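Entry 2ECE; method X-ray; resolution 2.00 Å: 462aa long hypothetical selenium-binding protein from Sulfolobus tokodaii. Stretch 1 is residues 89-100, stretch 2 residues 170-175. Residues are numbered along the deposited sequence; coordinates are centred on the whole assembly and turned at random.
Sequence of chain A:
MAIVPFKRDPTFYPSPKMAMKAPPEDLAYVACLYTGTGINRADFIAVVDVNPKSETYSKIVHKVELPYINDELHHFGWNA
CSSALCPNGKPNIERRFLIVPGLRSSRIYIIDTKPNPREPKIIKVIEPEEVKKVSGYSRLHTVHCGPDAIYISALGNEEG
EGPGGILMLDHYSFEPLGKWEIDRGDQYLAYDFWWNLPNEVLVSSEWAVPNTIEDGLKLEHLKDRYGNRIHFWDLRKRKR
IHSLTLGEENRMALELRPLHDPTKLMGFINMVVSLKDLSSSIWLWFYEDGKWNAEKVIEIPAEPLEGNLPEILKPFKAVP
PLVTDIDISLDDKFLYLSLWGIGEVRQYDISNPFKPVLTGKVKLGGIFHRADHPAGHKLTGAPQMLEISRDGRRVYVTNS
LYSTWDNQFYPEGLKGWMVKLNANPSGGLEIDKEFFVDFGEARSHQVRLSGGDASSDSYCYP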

# COMPACT_ATOMS: atom_id res chain seq x y z
N GLY A 89 -6.01 22.44 -8.15
CA GLY A 89 -4.60 22.08 -8.04
C GLY A 89 -3.71 23.29 -7.84
O GLY A 89 -3.82 24.28 -8.57
N LYS A 90 -2.83 23.22 -6.85
CA LYS A 90 -1.93 24.34 -6.56
C LYS A 90 -0.90 24.58 -7.65
O LYS A 90 -0.50 23.66 -8.36
CB LYS A 90 -1.25 24.15 -5.21
CG LYS A 90 -2.15 24.50 -4.04
CD LYS A 90 -1.33 24.74 -2.78
CE LYS A 90 -2.14 25.47 -1.71
NZ LYS A 90 -3.28 24.67 -1.19
N PRO A 91 -0.44 25.83 -7.77
CA PRO A 91 0.56 26.22 -8.78
C PRO A 91 2.01 25.95 -8.43
O PRO A 91 2.42 25.96 -7.26
CB PRO A 91 0.28 27.71 -8.94
CG PRO A 91 0.04 28.12 -7.52
CD PRO A 91 -0.89 27.02 -7.02
N ASN A 92 2.79 25.69 -9.48
CA ASN A 92 4.22 25.44 -9.39
C ASN A 92 4.70 24.28 -8.53
O ASN A 92 5.75 24.38 -7.89
CB ASN A 92 4.93 26.73 -8.95
CG ASN A 92 4.64 27.89 -9.88
OD1 ASN A 92 4.71 27.75 -11.10
ND2 ASN A 92 4.32 29.04 -9.30
N ILE A 93 3.95 23.19 -8.49
CA ILE A 93 4.41 22.03 -7.75
C ILE A 93 4.75 21.00 -8.82
O ILE A 93 4.12 20.98 -9.87
CB ILE A 93 3.34 21.46 -6.78
CG1 ILE A 93 2.03 21.17 -7.51
CG2 ILE A 93 3.14 22.42 -5.62
CD1 ILE A 93 0.97 20.54 -6.62
N GLU A 94 5.76 20.18 -8.57
CA GLU A 94 6.18 19.18 -9.54
C GLU A 94 6.42 17.85 -8.83
O GLU A 94 6.67 17.83 -7.63
CB GLU A 94 7.46 19.64 -10.25
CG GLU A 94 8.64 19.91 -9.31
CD GLU A 94 9.86 20.49 -10.03
OE1 GLU A 94 9.98 20.29 -11.26
OE2 GLU A 94 10.70 21.12 -9.36
N ARG A 95 6.31 16.74 -9.57
CA ARG A 95 6.55 15.43 -8.98
C ARG A 95 8.06 15.38 -8.80
O ARG A 95 8.80 15.00 -9.71
CB ARG A 95 6.12 14.31 -9.94
CG ARG A 95 6.15 12.93 -9.31
CD ARG A 95 6.11 11.85 -10.38
NE ARG A 95 4.90 11.88 -11.21
CZ ARG A 95 3.73 11.35 -10.86
NH1 ARG A 95 3.59 10.73 -9.70
NH2 ARG A 95 2.71 11.41 -11.70
N ARG A 96 8.51 15.76 -7.61
CA ARG A 96 9.94 15.83 -7.35
C ARG A 96 10.44 15.12 -6.10
O ARG A 96 11.50 14.51 -6.11
CB ARG A 96 10.35 17.30 -7.30
CG ARG A 96 11.78 17.53 -6.90
CD ARG A 96 12.18 18.97 -7.12
NE ARG A 96 13.60 19.14 -6.83
CZ ARG A 96 14.27 20.27 -7.03
NH1 ARG A 96 13.66 21.34 -7.52
NH2 ARG A 96 15.57 20.31 -6.75
N PHE A 97 9.66 15.20 -5.02
CA PHE A 97 10.09 14.61 -3.77
C PHE A 97 9.34 13.38 -3.30
O PHE A 97 8.12 13.29 -3.42
CB PHE A 97 10.01 15.65 -2.65
CG PHE A 97 10.65 16.96 -2.99
CD1 PHE A 97 9.92 17.96 -3.62
CD2 PHE A 97 11.98 17.20 -2.68
CE1 PHE A 97 10.51 19.18 -3.93
CE2 PHE A 97 12.59 18.41 -2.98
CZ PHE A 97 11.84 19.41 -3.61
N LEU A 98 10.09 12.42 -2.77
CA LEU A 98 9.48 11.23 -2.20
C LEU A 98 9.24 11.64 -0.75
O LEU A 98 10.15 12.17 -0.10
CB LEU A 98 10.43 10.03 -2.25
CG LEU A 98 10.78 9.45 -3.63
CD1 LEU A 98 11.76 8.28 -3.45
CD2 LEU A 98 9.50 8.97 -4.32
N ILE A 99 8.03 11.41 -0.27
CA ILE A 99 7.63 11.73 1.11
C ILE A 99 7.65 10.36 1.78
O ILE A 99 6.76 9.53 1.55
CB ILE A 99 6.20 12.32 1.13
CG1 ILE A 99 6.11 13.49 0.15
CG2 ILE A 99 5.84 12.80 2.52
CD1 ILE A 99 7.05 14.63 0.46
N VAL A 100 8.66 10.12 2.62
CA VAL A 100 8.86 8.84 3.28
C VAL A 100 8.72 8.88 4.80
O VAL A 100 9.62 9.35 5.50
CB VAL A 100 10.27 8.29 2.94
CG1 VAL A 100 10.45 6.89 3.53
CG2 VAL A 100 10.45 8.29 1.42
N ASP A 170 2.21 20.84 4.24
CA ASP A 170 2.16 21.94 3.30
C ASP A 170 2.92 21.58 2.02
O ASP A 170 4.03 21.05 2.08
CB ASP A 170 2.80 23.17 3.94
CG ASP A 170 2.62 24.40 3.11
OD1 ASP A 170 1.61 25.10 3.29
OD2 ASP A 170 3.50 24.65 2.25
N HIS A 171 2.33 21.89 0.86
CA HIS A 171 2.95 21.59 -0.44
C HIS A 171 4.28 22.28 -0.69
O HIS A 171 5.09 21.81 -1.49
CB HIS A 171 2.02 22.00 -1.59
CG HIS A 171 1.22 20.87 -2.16
ND1 HIS A 171 1.78 19.65 -2.50
CD2 HIS A 171 -0.09 20.79 -2.51
CE1 HIS A 171 0.85 18.88 -3.03
NE2 HIS A 171 -0.29 19.54 -3.05
N TYR A 172 4.51 23.40 -0.01
CA TYR A 172 5.74 24.17 -0.23
C TYR A 172 6.83 24.00 0.81
O TYR A 172 8.00 23.83 0.46
CB TYR A 172 5.38 25.64 -0.39
CG TYR A 172 4.38 25.87 -1.49
CD1 TYR A 172 3.04 26.15 -1.21
CD2 TYR A 172 4.76 25.75 -2.83
CE1 TYR A 172 2.11 26.31 -2.23
CE2 TYR A 172 3.83 25.91 -3.86
CZ TYR A 172 2.51 26.19 -3.56
OH TYR A 172 1.60 26.35 -4.58
N SER A 173 6.46 24.04 2.09
CA SER A 173 7.45 23.90 3.15
C SER A 173 7.59 22.45 3.60
O SER A 173 8.60 22.08 4.19
CB SER A 173 7.04 24.76 4.35
OG SER A 173 5.82 24.30 4.90
N PHE A 174 6.57 21.65 3.30
CA PHE A 174 6.55 20.24 3.68
C PHE A 174 6.40 20.13 5.19
O PHE A 174 6.61 19.06 5.76
CB PHE A 174 7.84 19.53 3.24
CG PHE A 174 8.03 19.49 1.75
CD1 PHE A 174 9.20 19.97 1.17
CD2 PHE A 174 7.03 18.99 0.92
CE1 PHE A 174 9.37 19.95 -0.21
CE2 PHE A 174 7.19 18.97 -0.46
CZ PHE A 174 8.36 19.45 -1.03
N GLU A 175 6.05 21.23 5.83
CA GLU A 175 5.87 21.25 7.28
C GLU A 175 4.47 20.76 7.63
O GLU A 175 3.53 20.99 6.87
CB GLU A 175 6.06 22.68 7.82
CG GLU A 175 7.46 23.26 7.60
CD GLU A 175 8.47 22.80 8.64
OE1 GLU A 175 8.18 21.83 9.38
OE2 GLU A 175 9.56 23.40 8.71

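Three aromatic side chains of a tight turn carry this contact, which buries 393 Å² and contains one hydrogen bond between the stretches. Asp170 opens the turn without touching stretch 1. Its CA-to-CB bond points away, and its carboxylate is spent locally: OD2 accepts from Tyr172 N at 2.8 Å and from Ser173 N at 3.0 Å, bracing the backbone from which the aromatics project.

His171 points toward stretch 1 and offers a flat, buried ring. Ile93 CD1 sits over one face, 4.0 Å from the centroid of the His171 ring and 16° off the normal, a CH-pi contact reached with chi1 p and chi2 t. At the ring edge, Lys90 CD lies 4.1 Å from His171 CD2, so the lysine contributes its aliphatic stem here while its NZ is hydrogen-bonded elsewhere in the structure.

Tyr172 leaves its CA sideways, yet the long side chain, with chi1 m, brings the hydroxyl to the loop. Tyr172 OH donates to Pro91 O at 2.8 Å. The carbonyl lies near the plane of the tyrosine ring. The ring also packs on carbon, with Ile93 CG2 4.0 Å from Tyr172 CE2; Ile93 thus packs against both aromatics, CD1 over the histidine face and CG2 reaching both rings.

Ser173 makes no contact across; its OG accepts from Glu175 N at 3.2 Å. Phe174 then points back toward stretch 1, its backbone at positive phi (69°). It turns the edge of its ring to the face of Phe97, with centroids 4.9 Å apart, planes at 68°, and Phe97 CD1 3.4 Å from Phe174 CZ. Ile99, two residues along the strand, adds CD1 at 4.4 Å from Phe174 CD2. The rule is economical: three aromatics supply the covered area of stretch 2, meeting mainly aliphatic surface and Phe97, and one polar tip anchors the exposed end.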